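Local coordinates for maternal effect protein oskar (Drosophila melanogaster, PDB 5A4A) that induces germ-plasm formation in the fly and, through this SGNH-hydrolase-like OSK domain, probably binds RNA, at residues I155-L161 with R197-I202; N121-L125 with I138-N142; I14-A20 with S54-V58. Numbering follows the deposited sequence.

Interaction 1 of 3, residues I155-L161 with R197-I202; sequences IDIHSCL and RVLQVI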
loop_
_atom_site.group_PDB
_atom_site.type_symbol
_atom_site.label_atom_id
_atom_site.label_comp_id
_atom_site.label_asym_id
_atom_site.label_seq_id
_atom_site.Cartn_x
_atom_site.Cartn_y
_atom_site.Cartn_z
ATOM N N ILE A 155 1.589 11.699 -2.925
ATOM C CA ILE A 155 2.586 11.402 -3.940
ATOM C C ILE A 155 1.970 10.613 -5.087
ATOM O O ILE A 155 1.431 9.522 -4.887
ATOM C CB ILE A 155 3.742 10.599 -3.316
ATOM C CG1 ILE A 155 4.343 11.406 -2.161
ATOM C CG2 ILE A 155 4.790 10.226 -4.365
ATOM C CD1 ILE A 155 5.369 10.642 -1.338
ATOM N N ASP A 156 2.067 11.163 -6.293
ATOM C CA ASP A 156 1.527 10.502 -7.474
ATOM C C ASP A 156 2.554 9.515 -8.044
ATOM O O ASP A 156 3.476 9.909 -8.769
ATOM C CB ASP A 156 1.099 11.564 -8.503
ATOM C CG ASP A 156 0.804 10.986 -9.888
ATOM O OD1 ASP A 156 0.504 9.779 -10.024
ATOM O OD2 ASP A 156 0.872 11.764 -10.858
ATOM N N ILE A 157 2.401 8.235 -7.707
ATOM C CA ILE A 157 3.238 7.195 -8.313
ATOM C C ILE A 157 2.613 6.600 -9.574
ATOM O O ILE A 157 3.293 5.921 -10.351
ATOM C CB ILE A 157 3.582 6.032 -7.329
ATOM C CG1 ILE A 157 2.317 5.298 -6.868
ATOM C CG2 ILE A 157 4.383 6.553 -6.133
ATOM C CD1 ILE A 157 2.607 3.919 -6.215
ATOM N N HIS A 158 1.311 6.818 -9.746
ATOM C CA HIS A 158 0.584 6.299 -10.904
ATOM C C HIS A 158 1.204 6.772 -12.223
ATOM O O HIS A 158 1.416 5.983 -13.137
ATOM C CB HIS A 158 -0.894 6.712 -10.837
ATOM C CG HIS A 158 -1.743 6.084 -11.899
ATOM N ND1 HIS A 158 -1.981 6.689 -13.119
ATOM C CD2 HIS A 158 -2.418 4.909 -11.927
ATOM C CE1 HIS A 158 -2.755 5.910 -13.849
ATOM N NE2 HIS A 158 -3.037 4.823 -13.152
ATOM N N SER A 159 1.519 8.063 -12.307
ATOM C CA SER A 159 2.001 8.657 -13.557
ATOM C C SER A 159 3.296 8.056 -14.103
ATOM O O SER A 159 3.476 7.963 -15.320
ATOM C CB SER A 159 2.147 10.179 -13.407
ATOM O OG SER A 159 0.875 10.781 -13.232
ATOM N N CYS A 160 4.189 7.627 -13.217
ATOM C CA CYS A 160 5.475 7.104 -13.669
ATOM C C CYS A 160 5.357 5.735 -14.339
ATOM O O CYS A 160 6.300 5.276 -14.972
ATOM C CB CYS A 160 6.503 7.070 -12.530
ATOM S SG CYS A 160 6.381 5.679 -11.360
ATOM N N LEU A 161 4.196 5.097 -14.215
ATOM C CA LEU A 161 3.999 3.759 -14.769
ATOM C C LEU A 161 3.048 3.753 -15.973
ATOM O O LEU A 161 2.660 2.695 -16.463
ATOM C CB LEU A 161 3.513 2.796 -13.675
ATOM C CG LEU A 161 4.513 2.511 -12.545
ATOM C CD1 LEU A 161 3.892 1.674 -11.445
ATOM C CD2 LEU A 161 5.761 1.807 -13.065
ATOM N N ARG A 197 11.594 3.212 -10.548
ATOM C CA ARG A 197 10.820 4.422 -10.869
ATOM C C ARG A 197 9.913 4.847 -9.713
ATOM O O ARG A 197 9.856 6.030 -9.376
ATOM C CB ARG A 197 10.007 4.255 -12.158
ATOM C CG ARG A 197 10.855 4.333 -13.431
ATOM C CD ARG A 197 10.052 3.940 -14.676
ATOM N NE ARG A 197 9.104 4.966 -15.094
ATOM C CZ ARG A 197 9.419 5.985 -15.887
ATOM N NH1 ARG A 197 10.657 6.125 -16.329
ATOM N NH2 ARG A 197 8.503 6.878 -16.224
ATOM N N VAL A 198 9.214 3.883 -9.118
ATOM C CA VAL A 198 8.290 4.174 -8.009
ATOM C C VAL A 198 9.062 4.671 -6.794
ATOM O O VAL A 198 8.703 5.681 -6.192
ATOM C CB VAL A 198 7.454 2.946 -7.615
ATOM C CG1 VAL A 198 6.734 3.175 -6.278
ATOM C CG2 VAL A 198 6.460 2.602 -8.725
ATOM N N LEU A 199 10.130 3.962 -6.454
ATOM C CA LEU A 199 10.956 4.322 -5.308
ATOM C C LEU A 199 11.512 5.739 -5.465
ATOM O O LEU A 199 11.480 6.534 -4.530
ATOM C CB LEU A 199 12.087 3.298 -5.112
ATOM C CG LEU A 199 13.022 3.557 -3.925
ATOM C CD1 LEU A 199 12.253 3.564 -2.611
ATOM C CD2 LEU A 199 14.171 2.527 -3.879
ATOM N N GLN A 200 11.993 6.066 -6.659
ATOM C CA GLN A 200 12.533 7.400 -6.896
ATOM C C GLN A 200 11.478 8.501 -6.869
ATOM O O GLN A 200 11.748 9.604 -6.402
ATOM C CB GLN A 200 13.351 7.430 -8.183
ATOM C CG GLN A 200 14.592 6.535 -8.088
ATOM C CD GLN A 200 15.497 6.924 -6.924
ATOM O OE1 GLN A 200 15.753 8.107 -6.696
ATOM N NE2 GLN A 200 15.977 5.930 -6.184
ATOM N N VAL A 201 10.271 8.217 -7.343
ATOM C CA VAL A 201 9.203 9.214 -7.234
ATOM C C VAL A 201 8.894 9.516 -5.766
ATOM O O VAL A 201 8.703 10.674 -5.388
ATOM C CB VAL A 201 7.908 8.768 -7.955
ATOM C CG1 VAL A 201 6.740 9.684 -7.586
ATOM C CG2 VAL A 201 8.114 8.766 -9.461
ATOM N N ILE A 202 8.841 8.472 -4.945
ATOM C CA ILE A 202 8.538 8.635 -3.521
ATOM C C ILE A 202 9.650 9.410 -2.823
ATOM O O ILE A 202 9.386 10.377 -2.100
ATOM C CB ILE A 202 8.316 7.274 -2.821
ATOM C CG1 ILE A 202 7.081 6.573 -3.401
ATOM C CG2 ILE A 202 8.173 7.466 -1.299
ATOM C CD1 ILE A 202 6.919 5.097 -2.934
#

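Interaction 2 of 3, residues N121-L125 with I138-N142; sequences NLAPL and IYRFN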
loop_
_atom_site.group_PDB
_atom_site.type_symbol
_atom_site.label_atom_id
_atom_site.label_comp_id
_atom_site.label_asym_id
_atom_site.label_seq_id
_atom_site.Cartn_x
_atom_site.Cartn_y
_atom_site.Cartn_z
ATOM N N ASN A 121 -0.626 7.447 -4.241
ATOM C CA ASN A 121 -1.806 6.946 -4.926
ATOM C C ASN A 121 -1.534 5.537 -5.492
ATOM O O ASN A 121 -0.470 4.961 -5.250
ATOM C CB ASN A 121 -2.346 7.935 -5.977
ATOM C CG ASN A 121 -1.372 8.194 -7.122
ATOM O OD1 ASN A 121 -0.330 7.557 -7.236
ATOM N ND2 ASN A 121 -1.725 9.143 -7.982
ATOM N N LEU A 122 -2.483 4.981 -6.226
ATOM C CA LEU A 122 -2.326 3.591 -6.670
ATOM C C LEU A 122 -1.678 3.500 -8.042
ATOM O O LEU A 122 -2.091 4.176 -8.976
ATOM C CB LEU A 122 -3.670 2.876 -6.711
ATOM C CG LEU A 122 -4.468 2.870 -5.410
ATOM C CD1 LEU A 122 -5.669 1.933 -5.534
ATOM C CD2 LEU A 122 -3.559 2.443 -4.257
ATOM N N ALA A 123 -0.666 2.649 -8.154
ATOM C CA ALA A 123 -0.117 2.286 -9.456
ATOM C C ALA A 123 -1.185 1.577 -10.286
ATOM O O ALA A 123 -2.092 0.949 -9.738
ATOM C CB ALA A 123 1.113 1.375 -9.279
ATOM N N PRO A 124 -1.087 1.679 -11.618
ATOM C CA PRO A 124 -1.989 0.898 -12.467
ATOM C C PRO A 124 -1.804 -0.591 -12.164
ATOM O O PRO A 124 -0.692 -1.011 -11.843
ATOM C CB PRO A 124 -1.497 1.212 -13.885
ATOM C CG PRO A 124 -0.071 1.684 -13.699
ATOM C CD PRO A 124 -0.080 2.418 -12.399
ATOM N N LEU A 125 -2.880 -1.361 -12.235
ATOM C CA LEU A 125 -2.796 -2.815 -12.102
ATOM C C LEU A 125 -2.569 -3.377 -13.499
ATOM O O LEU A 125 -3.495 -3.443 -14.319
ATOM C CB LEU A 125 -4.083 -3.363 -11.477
ATOM C CG LEU A 125 -4.352 -2.844 -10.061
ATOM C CD1 LEU A 125 -5.736 -3.251 -9.571
ATOM C CD2 LEU A 125 -3.278 -3.338 -9.093
ATOM N N ILE A 138 -9.644 2.920 -10.325
ATOM C CA ILE A 138 -8.317 3.388 -9.943
ATOM C C ILE A 138 -8.235 4.895 -10.183
ATOM O O ILE A 138 -7.748 5.646 -9.337
ATOM C CB ILE A 138 -7.220 2.675 -10.747
ATOM C CG1 ILE A 138 -7.093 1.218 -10.290
ATOM C CG2 ILE A 138 -5.879 3.390 -10.604
ATOM C CD1 ILE A 138 -6.012 0.476 -11.010
ATOM N N TYR A 139 -8.723 5.325 -11.343
ATOM C CA TYR A 139 -8.768 6.747 -11.682
ATOM C C TYR A 139 -9.539 7.565 -10.648
ATOM O O TYR A 139 -9.052 8.593 -10.184
ATOM C CB TYR A 139 -9.358 6.918 -13.088
ATOM C CG TYR A 139 -9.887 8.299 -13.390
ATOM C CD1 TYR A 139 -9.025 9.374 -13.559
ATOM C CD2 TYR A 139 -11.248 8.518 -13.532
ATOM C CE1 TYR A 139 -9.514 10.639 -13.844
ATOM C CE2 TYR A 139 -11.743 9.770 -13.821
ATOM C CZ TYR A 139 -10.871 10.823 -13.974
ATOM O OH TYR A 139 -11.362 12.071 -14.251
ATOM N N ARG A 140 -10.736 7.111 -10.280
ATOM C CA ARG A 140 -11.561 7.859 -9.330
ATOM C C ARG A 140 -11.030 7.801 -7.902
ATOM O O ARG A 140 -11.060 8.794 -7.183
ATOM C CB ARG A 140 -13.013 7.384 -9.381
ATOM C CG ARG A 140 -13.651 7.681 -10.721
ATOM C CD ARG A 140 -15.105 7.241 -10.812
ATOM N NE ARG A 140 -15.577 7.556 -12.152
ATOM C CZ ARG A 140 -16.115 8.718 -12.516
ATOM N NH1 ARG A 140 -16.336 9.688 -11.629
ATOM N NH2 ARG A 140 -16.479 8.885 -13.774
ATOM N N PHE A 141 -10.548 6.638 -7.487
ATOM C CA PHE A 141 -10.015 6.534 -6.133
ATOM C C PHE A 141 -8.780 7.414 -5.961
ATOM O O PHE A 141 -8.603 8.061 -4.912
ATOM C CB PHE A 141 -9.708 5.083 -5.766
ATOM C CG PHE A 141 -9.174 4.919 -4.367
ATOM C CD1 PHE A 141 -9.912 5.343 -3.274
ATOM C CD2 PHE A 141 -7.926 4.351 -4.151
ATOM C CE1 PHE A 141 -9.418 5.202 -1.984
ATOM C CE2 PHE A 141 -7.424 4.202 -2.864
ATOM C CZ PHE A 141 -8.171 4.624 -1.779
ATOM N N ASN A 142 -7.939 7.460 -6.993
ATOM C CA ASN A 142 -6.745 8.289 -6.945
ATOM C C ASN A 142 -7.109 9.760 -6.854
ATOM O O ASN A 142 -6.462 10.511 -6.122
ATOM C CB ASN A 142 -5.821 8.043 -8.142
ATOM C CG ASN A 142 -4.995 6.781 -7.989
ATOM O OD1 ASN A 142 -4.985 6.169 -6.932
ATOM N ND2 ASN A 142 -4.277 6.406 -9.042
HETATM O O HOH W 1 -3.937 10.929 -7.001
#

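Interaction 3 of 3, residues I14-A20 with S54-V58; sequences INSDYDA and SGLCV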
loop_
_atom_site.group_PDB
_atom_site.type_symbol
_atom_site.label_atom_id
_atom_site.label_comp_id
_atom_site.label_asym_id
_atom_site.label_seq_id
_atom_site.Cartn_x
_atom_site.Cartn_y
_atom_site.Cartn_z
ATOM N N ILE A 14 7.108 -2.748 15.504
ATOM C CA ILE A 14 7.853 -2.850 14.268
ATOM C C ILE A 14 9.238 -2.262 14.477
ATOM O O ILE A 14 9.459 -1.462 15.397
ATOM C CB ILE A 14 7.104 -2.224 13.082
ATOM C CG1 ILE A 14 6.860 -0.728 13.312
ATOM C CG2 ILE A 14 5.778 -2.947 12.860
ATOM C CD1 ILE A 14 6.200 -0.060 12.114
ATOM N N ASN A 15 10.171 -2.683 13.635
ATOM C CA ASN A 15 11.568 -2.316 13.787
ATOM C C ASN A 15 12.202 -2.230 12.410
ATOM O O ASN A 15 12.092 -3.167 11.612
ATOM C CB ASN A 15 12.276 -3.375 14.634
ATOM C CG ASN A 15 13.714 -3.017 14.967
ATOM O OD1 ASN A 15 14.362 -2.239 14.270
ATOM N ND2 ASN A 15 14.224 -3.607 16.042
ATOM N N SER A 16 12.871 -1.116 12.131
ATOM C CA SER A 16 13.474 -0.910 10.816
ATOM C C SER A 16 14.589 -1.907 10.474
ATOM O O SER A 16 14.984 -2.015 9.318
ATOM C CB SER A 16 13.979 0.530 10.671
ATOM O OG SER A 16 15.092 0.762 11.512
ATOM N N ASP A 17 15.088 -2.639 11.466
ATOM C CA ASP A 17 16.104 -3.659 11.209
ATOM C C ASP A 17 15.588 -4.804 10.340
ATOM O O ASP A 17 16.360 -5.413 9.601
ATOM C CB ASP A 17 16.664 -4.229 12.518
ATOM C CG ASP A 17 17.615 -3.271 13.214
ATOM O OD1 ASP A 17 18.092 -2.316 12.561
ATOM O OD2 ASP A 17 17.891 -3.479 14.414
ATOM N N TYR A 18 14.287 -5.085 10.432
ATOM C CA TYR A 18 13.679 -6.241 9.775
ATOM C C TYR A 18 12.394 -5.910 9.019
ATOM O O TYR A 18 12.043 -6.594 8.059
ATOM C CB TYR A 18 13.355 -7.319 10.811
ATOM C CG TYR A 18 14.544 -7.736 11.644
ATOM C CD1 TYR A 18 15.542 -8.537 11.106
ATOM C CD2 TYR A 18 14.671 -7.323 12.965
ATOM C CE1 TYR A 18 16.636 -8.922 11.860
ATOM C CE2 TYR A 18 15.766 -7.703 13.729
ATOM C CZ TYR A 18 16.742 -8.502 13.168
ATOM O OH TYR A 18 17.831 -8.886 13.915
ATOM N N ASP A 19 11.674 -4.891 9.472
ATOM C CA ASP A 19 10.382 -4.557 8.870
ATOM C C ASP A 19 10.496 -3.506 7.765
ATOM O O ASP A 19 11.497 -2.799 7.669
ATOM C CB ASP A 19 9.391 -4.095 9.940
ATOM C CG ASP A 19 9.072 -5.187 10.950
ATOM O OD1 ASP A 19 8.815 -6.339 10.542
ATOM O OD2 ASP A 19 9.092 -4.895 12.156
ATOM N N ALA A 20 9.464 -3.420 6.932
ATOM C CA ALA A 20 9.497 -2.558 5.755
ATOM C C ALA A 20 9.541 -1.094 6.154
ATOM O O ALA A 20 8.604 -0.595 6.762
ATOM C CB ALA A 20 8.286 -2.823 4.866
ATOM N N SER A 54 5.701 -7.828 6.313
ATOM C CA SER A 54 6.899 -7.256 6.902
ATOM C C SER A 54 6.453 -5.921 7.447
ATOM O O SER A 54 6.128 -5.035 6.676
ATOM C CB SER A 54 7.972 -7.020 5.840
ATOM O OG SER A 54 9.144 -6.467 6.413
ATOM N N GLY A 55 6.403 -5.793 8.766
ATOM C CA GLY A 55 5.885 -4.582 9.381
ATOM C C GLY A 55 4.442 -4.331 8.975
ATOM O O GLY A 55 3.598 -5.227 9.066
ATOM N N LEU A 56 4.159 -3.106 8.530
ATOM C CA LEU A 56 2.809 -2.729 8.130
ATOM C C LEU A 56 2.517 -3.022 6.652
ATOM O O LEU A 56 1.477 -2.621 6.131
ATOM C CB LEU A 56 2.561 -1.242 8.448
ATOM C CG LEU A 56 2.840 -0.849 9.902
ATOM C CD1 LEU A 56 2.659 0.661 10.093
ATOM C CD2 LEU A 56 1.940 -1.609 10.862
ATOM N N CYS A 57 3.427 -3.722 5.980
ATOM C CA CYS A 57 3.162 -4.233 4.637
ATOM C C CYS A 57 2.711 -5.682 4.715
ATOM O O CYS A 57 3.489 -6.545 5.094
ATOM C CB CYS A 57 4.415 -4.144 3.753
ATOM S SG CYS A 57 4.812 -2.429 3.291
ATOM N N VAL A 58 1.456 -5.938 4.353
ATOM C CA VAL A 58 0.851 -7.262 4.506
ATOM C C VAL A 58 0.161 -7.692 3.211
ATOM O O VAL A 58 -0.627 -6.931 2.647
ATOM C CB VAL A 58 -0.222 -7.236 5.632
ATOM C CG1 VAL A 58 -0.821 -8.636 5.858
ATOM C CG2 VAL A 58 0.358 -6.660 6.946
HETATM O O HOH W 2 6.211 -1.198 8.055
#

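Interaction 1 of 3, residues I155-L161 with R197-I202
Arg197, on the first of the helical turns facing 155-161, makes the polar part of this contact. Its guanidinium meets the carbonyl of Cys160 edge-on: Arg197 NE donates to Cys160 O at 2.8 Å and Arg197 NH2 donates to the same Cys160 O at 3.0 Å, so one oxygen of the short 3-10 segment 159-161 takes two bonds. Val198 comes next and slots in between Ile157 and Leu161; Val198 CG2 is 3.9 Å from Leu161 CD1, and Val198 CG1 is 4.1 Å from Ile157 CG2. One turn on, Val201 spans the loop: Val201 CG1 is 3.8 Å from Ile155 CG2 and 3.5 Å from Asp156 O, and Val201 CG2 is 3.9 Å from Cys160 CB. Ile202 finishes the row: its CG1 packs 3.8 Å from Ile157 CG2, while its side chain also reaches Thr120 and Ile82 in the sheet. The loop holds its own shape through an Asx motif, Ser159 N donating to Asp156 OD1 at 3.0 Å. This is the last helix of an alpha/beta fold, 192-204, laid against the chain leaving edge strand 154-155. The chemistry is mostly aliphatic: these side chains make up most of the contact, and the paired bonds to Cys160 O give it direction at the Arg197 end.

Interaction 2 of 3, residues N121-L125 with I138-N142
Ile138, Leu122 and Asn142 carry most of this contact, in which the chain leaving strand 116-120 packs against helix 132-148. Ile138 sets its CD1 against the extended run 123-125, 3.8 Å from Leu125 CG. Leu122 faces the next turn, where its CD1 meets the edge of the Phe141 ring, 3.6 Å from Phe141 CD2; Ile90 of helix 87-91 packs on both Leu122 and Ile138. Asn142 supplies the polar core. Its amide pairs with both backbone groups of one residue: Leu122 N donates to Asn142 OD1 at 2.9 Å, and Asn142 ND2 donates to Leu122 O at 3.1 Å, both nearly straight. A water bridges the neighbouring position, 3.0 Å from Asn121 ND2 and 2.7 Å from Asn142 O, while Asn121 OD1 accepts from Ile157 N. One side-chain amide thus gives an extended backbone the partners a strand would otherwise provide, so the loop can be buried against the helix with the N and O of Leu122 paired although no strand lies beside them on the helix side.

Interaction 3 of 3, residues I14-A20 with S54-V58
Gly55 sits at a position of a type II' turn, Ser54 to Cys57, where its positive phi of 60° suits a residue with no side chain, and the neighbouring loop leaves no room for one either: an ideal CB would fall 2.9 Å from Asp19 CB, a clash. The bare backbone therefore lets 14-20 close in, with the CA atoms of Asp19 and Gly55 only 4.5 Å apart. Gly55 N makes a weak hydrogen bond to Asp19 OD1 at 3.0 Å, and that carboxylate is also in a salt bridge with Arg46. Asp19 OD2 turns back on its own loop to accept from Asn15 N at 2.9 Å, so the one carboxylate ties both segments. Apolar contacts surround it: Ile14 CG2 lies 3.8 Å from Gly55 CA, Ile14 CD1 is 4.1 Å from Leu56 CG, and Ala20 CB is 3.8 Å from Cys57 SG. A water joins the two backbones, 2.8 Å from Ala20 O and 2.8 Å from Leu56 N. The contact seats the loop leading into strand 21-22 on the hairpin of strands 53-54 and 56-58. The bond from Gly55 N is weak, so the fit rests largely on the missing side chain, while the water links Ala20 O to Leu56 N, which do not bond directly.

How the interactions relate
Along the chain interaction 3 comes first, then interaction 2, then interaction 1, and none encloses another. Interactions 1 and 2 adjoin, their centres about 12 Å apart: the loops after the parallel neighbours 116-120 and 154-155 touch, Asn121 OD1 lying 2.9 Å from Ile157 N, so helices 192-204 and 132-148 are tied to adjacent strand ends. Interaction 3 stands apart, its centre about 21 Å from that of interaction 1 and about 24 Å from that of interaction 2, and it lies across the chain's centre from interaction 2. It joins the N-terminal loop to the hairpin at strand 56-58. The same mixed sheet thus connects all three within a single SGNH-hydrolase-like OSK domain.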